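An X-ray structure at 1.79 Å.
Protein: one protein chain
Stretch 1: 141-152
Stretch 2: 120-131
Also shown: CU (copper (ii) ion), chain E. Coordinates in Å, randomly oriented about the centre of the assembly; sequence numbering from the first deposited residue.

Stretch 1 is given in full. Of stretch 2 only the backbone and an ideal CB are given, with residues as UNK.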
ATOM      1  N   THR A 141      -1.559  17.141 -18.575  1.00 31.10           N
ATOM      2  CA  THR A 141      -0.417  16.901 -17.706  1.00 36.15           C
ATOM      3  C   THR A 141      -0.649  17.613 -16.384  1.00 28.29           C
ATOM      4  O   THR A 141      -1.049  18.783 -16.372  1.00 34.91           O
ATOM      5  CB  THR A 141       0.882  17.399 -18.356  1.00 33.54           C
ATOM      6  OG1 THR A 141       1.173  16.611 -19.517  1.00 31.99           O
ATOM      7  CG2 THR A 141       2.045  17.311 -17.380  1.00 31.31           C
ATOM      8  N   TYR A 142      -0.414  16.913 -15.276  1.00 26.34           N
ATOM      9  CA  TYR A 142      -0.393  17.552 -13.968  1.00 30.72           C
ATOM     10  C   TYR A 142       1.051  17.656 -13.501  1.00 24.09           C
ATOM     11  O   TYR A 142       1.710  16.638 -13.270  1.00 29.00           O
ATOM     12  CB  TYR A 142      -1.231  16.805 -12.931  1.00 28.10           C
ATOM     13  CG  TYR A 142      -1.330  17.593 -11.647  1.00 25.02           C
ATOM     14  CD1 TYR A 142      -2.168  18.694 -11.555  1.00 24.63           C
ATOM     15  CD2 TYR A 142      -0.556  17.265 -10.543  1.00 26.14           C
ATOM     16  CE1 TYR A 142      -2.253  19.433 -10.393  1.00 26.21           C
ATOM     17  CE2 TYR A 142      -0.634  18.000  -9.377  1.00 36.97           C
ATOM     18  CZ  TYR A 142      -1.484  19.083  -9.309  1.00 33.72           C
ATOM     19  OH  TYR A 142      -1.566  19.821  -8.152  1.00 31.90           O
ATOM     20  N   SER A 143       1.529  18.886 -13.366  1.00 26.88           N
ATOM     21  CA  SER A 143       2.862  19.158 -12.849  1.00 23.66           C
ATOM     22  C   SER A 143       2.767  19.291 -11.335  1.00 29.44           C
ATOM     23  O   SER A 143       2.209  20.269 -10.824  1.00 31.75           O
ATOM     24  CB  SER A 143       3.428  20.426 -13.477  1.00 24.45           C
ATOM     25  OG  SER A 143       4.585  20.847 -12.782  1.00 28.86           O
ATOM     26  N   TYR A 144       3.292  18.311 -10.624  1.00 29.83           N
ATOM     27  CA  TYR A 144       3.321  18.375  -9.172  1.00 24.40           C
ATOM     28  C   TYR A 144       4.343  19.413  -8.735  1.00 28.34           C
ATOM     29  O   TYR A 144       5.521  19.293  -9.095  1.00 23.23           O
ATOM     30  CB  TYR A 144       3.676  17.015  -8.584  1.00 24.03           C
ATOM     31  CG  TYR A 144       2.651  15.942  -8.837  1.00 26.50           C
ATOM     32  CD1 TYR A 144       2.628  15.244 -10.038  1.00 21.45           C
ATOM     33  CD2 TYR A 144       1.712  15.618  -7.869  1.00 21.53           C
ATOM     34  CE1 TYR A 144       1.693  14.260 -10.269  1.00 29.71           C
ATOM     35  CE2 TYR A 144       0.775  14.635  -8.089  1.00 34.89           C
ATOM     36  CZ  TYR A 144       0.769  13.957  -9.289  1.00 20.78           C
ATOM     37  OH  TYR A 144      -0.172  12.977  -9.501  1.00 38.84           O
ATOM     38  N   PRO A 145       3.950  20.439  -7.984  1.00 33.00           N
ATOM     39  CA  PRO A 145       4.941  21.367  -7.430  1.00 31.74           C
ATOM     40  C   PRO A 145       6.021  20.617  -6.660  1.00 39.19           C
ATOM     41  O   PRO A 145       5.751  19.612  -5.997  1.00 24.67           O
ATOM     42  CB  PRO A 145       4.109  22.266  -6.508  1.00 31.71           C
ATOM     43  CG  PRO A 145       2.725  22.197  -7.064  1.00 23.90           C
ATOM     44  CD  PRO A 145       2.569  20.816  -7.629  1.00 26.90           C
ATOM     45  N   ASP A 146       7.257  21.104  -6.776  1.00 26.86           N
ATOM     46  CA  ASP A 146       8.374  20.512  -6.052  1.00 25.73           C
ATOM     47  C   ASP A 146       8.050  20.389  -4.570  1.00 25.96           C
ATOM     48  O   ASP A 146       7.387  21.251  -3.987  1.00 36.52           O
ATOM     49  CB  ASP A 146       9.635  21.364  -6.227  1.00 24.85           C
ATOM     50  CG  ASP A 146      10.241  21.248  -7.613  1.00 25.10           C
ATOM     51  OD1 ASP A 146       9.683  20.508  -8.451  1.00 78.59           O
ATOM     52  OD2 ASP A 146      11.284  21.898  -7.859  1.00 31.96           O
ATOM     53  N   PHE A 147       8.512  19.300  -3.960  1.00 30.86           N
ATOM     54  CA  PHE A 147       8.486  19.199  -2.510  1.00 29.35           C
ATOM     55  C   PHE A 147       9.615  18.283  -2.063  1.00 31.94           C
ATOM     56  O   PHE A 147      10.212  17.559  -2.864  1.00 24.78           O
ATOM     57  CB  PHE A 147       7.126  18.710  -1.990  1.00 38.65           C
ATOM     58  CG  PHE A 147       6.775  17.308  -2.400  1.00 40.00           C
ATOM     59  CD1 PHE A 147       6.264  17.048  -3.661  1.00 38.28           C
ATOM     60  CD2 PHE A 147       6.934  16.254  -1.513  1.00 33.02           C
ATOM     61  CE1 PHE A 147       5.929  15.760  -4.037  1.00 32.43           C
ATOM     62  CE2 PHE A 147       6.603  14.960  -1.881  1.00 22.61           C
ATOM     63  CZ  PHE A 147       6.101  14.712  -3.148  1.00 29.95           C
ATOM     64  N   THR A 148       9.914  18.344  -0.769  1.00 26.08           N
ATOM     65  CA  THR A 148      10.987  17.558  -0.180  1.00 32.28           C
ATOM     66  C   THR A 148      10.433  16.257   0.389  1.00 22.82           C
ATOM     67  O   THR A 148       9.408  16.257   1.079  1.00 24.36           O
ATOM     68  CB  THR A 148      11.685  18.359   0.922  1.00 38.74           C
ATOM     69  OG1 THR A 148      12.159  19.600   0.388  1.00 30.74           O
ATOM     70  CG2 THR A 148      12.860  17.577   1.493  1.00 51.63           C
ATOM     71  N   ILE A 149      11.112  15.151   0.098  1.00 24.49           N
ATOM     72  CA  ILE A 149      10.773  13.863   0.696  1.00 31.07           C
ATOM     73  C   ILE A 149      11.183  13.902   2.167  1.00 30.97           C
ATOM     74  O   ILE A 149      12.372  13.987   2.481  1.00 27.91           O
ATOM     75  CB  ILE A 149      11.456  12.706  -0.036  1.00 25.89           C
ATOM     76  CG1 ILE A 149      11.061  12.707  -1.517  1.00 25.35           C
ATOM     77  CG2 ILE A 149      11.113  11.383   0.631  1.00 31.84           C
ATOM     78  CD1 ILE A 149       9.565  12.734  -1.743  1.00 22.46           C
ATOM     79  N   ILE A 150      10.203  13.842   3.070  1.00 32.80           N
ATOM     80  CA  ILE A 150      10.453  13.929   4.503  1.00 28.02           C
ATOM     81  C   ILE A 150      10.013  12.671   5.241  1.00 29.08           C
ATOM     82  O   ILE A 150      10.002  12.652   6.471  1.00 39.97           O
ATOM     83  CB  ILE A 150       9.784  15.177   5.115  1.00 24.98           C
ATOM     84  CG1 ILE A 150       8.266  15.102   4.949  1.00 25.30           C
ATOM     85  CG2 ILE A 150      10.332  16.439   4.467  1.00 23.58           C
ATOM     86  CD1 ILE A 150       7.528  16.294   5.521  1.00 24.72           C
ATOM     87  N   ASP A 151       9.663  11.617   4.516  1.00 22.20           N
ATOM     88  CA  ASP A 151       9.218  10.374   5.121  1.00 26.54           C
ATOM     89  C   ASP A 151      10.400   9.469   5.467  1.00 35.17           C
ATOM     90  O   ASP A 151      11.492   9.587   4.908  1.00 32.78           O
ATOM     91  CB  ASP A 151       8.254   9.652   4.182  1.00 28.65           C
ATOM     92  CG  ASP A 151       6.874  10.272   4.186  1.00 55.15           C
ATOM     93  OD1 ASP A 151       6.152  10.100   5.192  1.00 42.44           O
ATOM     94  OD2 ASP A 151       6.525  10.956   3.199  1.00 40.82           O
ATOM     95  N   ARG A 152      10.162   8.563   6.410  1.00 31.68           N
ATOM     96  CA  ARG A 152      11.170   7.590   6.803  1.00 30.37           C
ATOM     97  C   ARG A 152      11.332   6.532   5.721  1.00 42.00           C
ATOM     98  O   ARG A 152      10.408   6.256   4.951  1.00 27.62           O
ATOM     99  CB  ARG A 152      10.778   6.920   8.117  1.00 23.52           C
ATOM    100  CG  ARG A 152      10.290   7.892   9.161  1.00 29.22           C
ATOM    101  CD  ARG A 152       9.692   7.178  10.355  1.00 22.31           C
ATOM    102  NE  ARG A 152      10.688   6.435  11.119  1.00 22.36           N
ATOM    103  CZ  ARG A 152      10.618   5.132  11.367  1.00 39.27           C
ATOM    104  NH1 ARG A 152       9.599   4.415  10.914  1.00 21.53           N
ATOM    105  NH2 ARG A 152      11.564   4.543  12.079  1.00 24.04           N
ATOM    106  N   UNK A 120       1.012   7.409  -2.267  1.00 30.04           N
ATOM    107  CA  UNK A 120       0.409   6.853  -1.060  1.00 29.27           C
ATOM    108  C   UNK A 120       1.446   6.726   0.047  1.00 42.81           C
ATOM    109  O   UNK A 120       2.471   6.056  -0.117  1.00 30.10           O
ATOM    110  CB  UNK A 120      -0.223   5.491  -1.353  1.00 29.27           C
ATOM    111  N   UNK A 121       1.168   7.370   1.178  1.00 33.52           N
ATOM    112  CA  UNK A 121       2.051   7.355   2.323  1.00 32.59           C
ATOM    113  C   UNK A 121       2.927   8.581   2.465  1.00 25.11           C
ATOM    114  O   UNK A 121       3.545   8.757   3.522  1.00 40.54           O
ATOM    115  CB  UNK A 121       2.941   6.112   2.255  1.00 32.59           C
ATOM    116  N   UNK A 122       2.993   9.434   1.444  1.00 41.45           N
ATOM    117  CA  UNK A 122       3.854  10.609   1.500  1.00 20.11           C
ATOM    118  C   UNK A 122       3.268  11.685   2.408  1.00 44.42           C
ATOM    119  O   UNK A 122       2.054  11.909   2.441  1.00 32.56           O
ATOM    120  CB  UNK A 122       4.074  11.172   0.094  1.00 20.11           C
ATOM    121  N   UNK A 123       4.146  12.350   3.154  1.00 33.29           N
ATOM    122  CA  UNK A 123       3.847  13.655   3.729  1.00 34.44           C
ATOM    123  C   UNK A 123       4.215  14.695   2.679  1.00 26.41           C
ATOM    124  O   UNK A 123       5.399  14.937   2.423  1.00 51.01           O
ATOM    125  CB  UNK A 123       4.600  13.886   5.041  1.00 34.44           C
ATOM    126  N   UNK A 124       3.207  15.292   2.055  1.00 30.73           N
ATOM    127  CA  UNK A 124       3.409  16.217   0.953  1.00 36.39           C
ATOM    128  C   UNK A 124       2.423  17.369   1.067  1.00 38.36           C
ATOM    129  O   UNK A 124       1.358  17.219   1.680  1.00 31.55           O
ATOM    130  CB  UNK A 124       3.257  15.505  -0.392  1.00 36.39           C
ATOM    131  N   UNK A 125       2.752  18.532   0.505  1.00 37.46           N
ATOM    132  CA  UNK A 125       1.715  19.545   0.293  1.00 24.38           C
ATOM    133  C   UNK A 125       0.637  18.955  -0.602  1.00 32.54           C
ATOM    134  O   UNK A 125       0.929  18.238  -1.560  1.00 36.52           O
ATOM    135  CB  UNK A 125       2.297  20.819  -0.323  1.00 24.38           C
ATOM    136  N   UNK A 126      -0.622  19.238  -0.268  1.00 25.38           N
ATOM    137  CA  UNK A 126      -1.704  18.440  -0.832  1.00 32.61           C
ATOM    138  C   UNK A 126      -1.888  18.672  -2.325  1.00 22.14           C
ATOM    139  O   UNK A 126      -2.399  17.786  -3.018  1.00 27.37           O
ATOM    140  CB  UNK A 126      -3.012  18.747  -0.101  1.00 32.61           C
ATOM    141  N   UNK A 127      -1.465  19.822  -2.844  1.00 24.03           N
ATOM    142  CA  UNK A 127      -1.472  20.002  -4.290  1.00 28.16           C
ATOM    143  C   UNK A 127      -0.382  19.187  -4.971  1.00 33.16           C
ATOM    144  O   UNK A 127      -0.376  19.094  -6.204  1.00 28.14           O
ATOM    145  CB  UNK A 127      -1.305  21.483  -4.636  1.00 28.16           C
ATOM    146  N   UNK A 128       0.532  18.595  -4.201  1.00 26.73           N
ATOM    147  CA  UNK A 128       1.532  17.673  -4.718  1.00 30.83           C
ATOM    148  C   UNK A 128       1.237  16.236  -4.324  1.00 24.22           C
ATOM    149  O   UNK A 128       2.050  15.348  -4.597  1.00 31.98           O
ATOM    150  CB  UNK A 128       2.923  18.072  -4.222  1.00 30.83           C
ATOM    151  N   UNK A 129       0.086  15.992  -3.694  1.00 36.29           N
ATOM    152  CA  UNK A 129      -0.243  14.697  -3.110  1.00 39.48           C
ATOM    153  C   UNK A 129      -1.044  13.803  -4.049  1.00 41.49           C
ATOM    154  O   UNK A 129      -0.986  12.574  -3.921  1.00 38.46           O
ATOM    155  CB  UNK A 129      -1.025  14.902  -1.811  1.00 39.48           C
ATOM    156  N   UNK A 130      -1.783  14.385  -4.989  1.00 41.23           N
ATOM    157  CA  UNK A 130      -2.603  13.595  -5.886  1.00 28.21           C
ATOM    158  C   UNK A 130      -4.043  13.491  -5.430  1.00 28.16           C
ATOM    159  O   UNK A 130      -4.599  12.396  -5.330  1.00 45.99           O
ATOM    160  CB  UNK A 130      -2.009  12.193  -6.033  1.00 28.21           C
ATOM    161  N   UNK A 131      -4.651  14.632  -5.150  1.00 31.75           N
ATOM    162  CA  UNK A 131      -6.040  14.689  -4.727  1.00 34.21           C
ATOM    163  C   UNK A 131      -6.961  14.646  -5.947  1.00 32.87           C
ATOM    164  O   UNK A 131      -6.610  15.159  -7.013  1.00 32.99           O
ATOM    165  CB  UNK A 131      -6.299  15.949  -3.899  1.00 34.21           C
TER
HETATM  166 CU    CU E 704      -3.423   4.138  -1.900  0.60 38.83          CU

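At position 120 the ideal CB is out of reach of stretch 1 but lies 3.5 Å from CU, so a metal ligand such as histidine, cysteine or methionine would suit. It is His120, whose ND1 lies 2.0 Å from CU. Position 121 has phi/psi of 99/-11, where a CB would jam against the preceding carbonyl O; the backbone alone calls for glycine, and Gly121 is found.

The CB of 122 points sideways, 5.0 Å from Phe147 CE2, with Ile149 beyond; a large apolar side chain, aliphatic or aromatic, would fill the space. Phe122 does so: its CD2 is 3.9 Å from Phe147 CZ, each of these atoms near the plane of the other ring, and its CE2 is 3.7 Å from Ile149 CD1.

At 123, CA-to-CB points toward stretch 1. The backbone N donates to Asp151 OD2 (2.8 Å, 163°), a bond open to any residue but proline. The nearby carboxylate favours a basic side chain, and Ile150 CD1 favours an aliphatic stem. Arg123 offers both: its CB is 3.8 Å from Ile150 CD1, and its NE forms a long salt bridge with Asp151 OD1 at 3.8 Å. A water bridges the two stretches here, donating to Arg123 O (3.0 Å) and Asp151 OD2 (2.9 Å) and accepting from Ile150 N (2.7 Å).

At 124 the ideal CB is already 3.7 Å from Phe147 CE2, which favours a small apolar residue. The methyl of Ala124 makes a CH-pi contact, its CB 4.0 Å from the Phe147 ring centroid and 22° off the normal.

Position 125 has phi of -59°, compatible with proline among many others. Pro125 sets its CD 3.7 Å from Phe147 CB. At 126 CB points away and stretch 1 sets no preference; the residue is Trp126.

At 127 the CB lies 3.9 Å from Tyr142 OH, with open space beyond, so a long polar chain is reasonable. Lys127 leads its end away, while its carbonyl O accepts a very short 2.4 Å hydrogen bond from Tyr142 OH.

At 128 the CB sits 3.7 Å from Pro145 O and 3.5 Å from Phe147 CD1, whose ring leaves no room for a second branch beside a hydroxyl aimed at that oxygen: a small unbranched donor, serine, is indicated. Ser128 OG donates to Pro145 O at 2.8 Å.

CB points away at 129, and stretch 1 does not discriminate; Asp129 is deposited. Position 130, at 96/52, again calls for glycine; Gly130 N lies 4.0 Å from Tyr144 CE2, at the ring edge. Position 131 is out of reach, and holds His131.

Stretch 2 120-131: HGFRAPWKSDGH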
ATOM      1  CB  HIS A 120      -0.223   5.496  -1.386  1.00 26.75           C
ATOM      2  CG  HIS A 120      -0.950   4.854  -0.240  1.00 34.78           C
ATOM      3  ND1 HIS A 120      -2.154   4.202  -0.402  1.00 35.51           N
ATOM      4  CD2 HIS A 120      -0.629   4.726   1.071  1.00 37.92           C
ATOM      5  CE1 HIS A 120      -2.552   3.717   0.761  1.00 48.46           C
ATOM      6  NE2 HIS A 120      -1.644   4.020   1.671  1.00 33.37           N
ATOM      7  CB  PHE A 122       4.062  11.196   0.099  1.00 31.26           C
ATOM      8  CG  PHE A 122       5.095  10.478  -0.727  1.00 42.43           C
ATOM      9  CD1 PHE A 122       5.421   9.154  -0.478  1.00 28.78           C
ATOM     10  CD2 PHE A 122       5.749  11.138  -1.754  1.00 29.19           C
ATOM     11  CE1 PHE A 122       6.374   8.501  -1.245  1.00 29.34           C
ATOM     12  CE2 PHE A 122       6.702  10.490  -2.524  1.00 46.40           C
ATOM     13  CZ  PHE A 122       7.015   9.170  -2.268  1.00 32.87           C
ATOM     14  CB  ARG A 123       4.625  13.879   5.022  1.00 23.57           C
ATOM     15  CG  ARG A 123       4.277  12.920   6.132  1.00 25.33           C
ATOM     16  CD  ARG A 123       5.336  12.940   7.223  1.00 35.53           C
ATOM     17  NE  ARG A 123       4.996  12.021   8.300  1.00 41.72           N
ATOM     18  CZ  ARG A 123       4.489  12.399   9.467  1.00 70.34           C
ATOM     19  NH1 ARG A 123       4.280  13.687   9.711  1.00 49.57           N
ATOM     20  NH2 ARG A 123       4.198  11.491  10.392  1.00 42.99           N
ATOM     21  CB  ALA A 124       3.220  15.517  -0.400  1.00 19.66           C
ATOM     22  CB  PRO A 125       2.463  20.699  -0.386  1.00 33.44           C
ATOM     23  CG  PRO A 125       3.910  20.452  -0.093  1.00 33.24           C
ATOM     24  CD  PRO A 125       4.063  18.964  -0.009  1.00 35.81           C
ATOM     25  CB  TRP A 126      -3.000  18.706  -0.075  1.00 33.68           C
ATOM     26  CG  TRP A 126      -3.666  19.991  -0.404  1.00 36.59           C
ATOM     27  CD1 TRP A 126      -3.270  21.241  -0.033  1.00 26.25           C
ATOM     28  CD2 TRP A 126      -4.873  20.154  -1.151  1.00 34.77           C
ATOM     29  NE1 TRP A 126      -4.156  22.176  -0.513  1.00 31.71           N
ATOM     30  CE2 TRP A 126      -5.149  21.531  -1.201  1.00 35.34           C
ATOM     31  CE3 TRP A 126      -5.747  19.265  -1.785  1.00 21.76           C
ATOM     32  CZ2 TRP A 126      -6.261  22.043  -1.861  1.00 23.71           C
ATOM     33  CZ3 TRP A 126      -6.851  19.775  -2.439  1.00 26.70           C
ATOM     34  CH2 TRP A 126      -7.098  21.151  -2.473  1.00 52.31           C
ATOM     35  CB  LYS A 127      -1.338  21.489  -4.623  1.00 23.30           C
ATOM     36  CG  LYS A 127      -2.417  22.321  -3.953  1.00 39.72           C
ATOM     37  CD  LYS A 127      -2.213  23.817  -4.108  1.00 74.59           C
ATOM     38  CE  LYS A 127      -3.350  24.578  -3.431  1.00 43.67           C
ATOM     39  NZ  LYS A 127      -3.199  26.053  -3.543  1.00 49.14           N
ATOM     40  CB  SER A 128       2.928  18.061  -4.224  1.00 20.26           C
ATOM     41  OG  SER A 128       3.283  19.365  -4.648  1.00 31.57           O
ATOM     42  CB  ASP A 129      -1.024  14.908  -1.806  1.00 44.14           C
ATOM     43  CG  ASP A 129      -1.463  13.607  -1.164  1.00 91.02           C
ATOM     44  OD1 ASP A 129      -0.598  12.742  -0.907  1.00101.95           O
ATOM     45  OD2 ASP A 129      -2.676  13.457  -0.907  1.00 82.79           O
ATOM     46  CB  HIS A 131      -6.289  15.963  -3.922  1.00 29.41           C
ATOM     47  CG  HIS A 131      -7.610  15.995  -3.219  1.00 31.44           C
ATOM     48  ND1 HIS A 131      -8.791  16.287  -3.866  1.00 28.41           N
ATOM     49  CD2 HIS A 131      -7.936  15.780  -1.922  1.00 47.06           C
ATOM     50  CE1 HIS A 131      -9.789  16.241  -3.001  1.00 35.67           C
ATOM     51  NE2 HIS A 131      -9.296  15.942  -1.814  1.00 25.58           N
TER
HETATM   52  O   HOH W   1       7.778  13.240   1.933  1.00 26.62           O
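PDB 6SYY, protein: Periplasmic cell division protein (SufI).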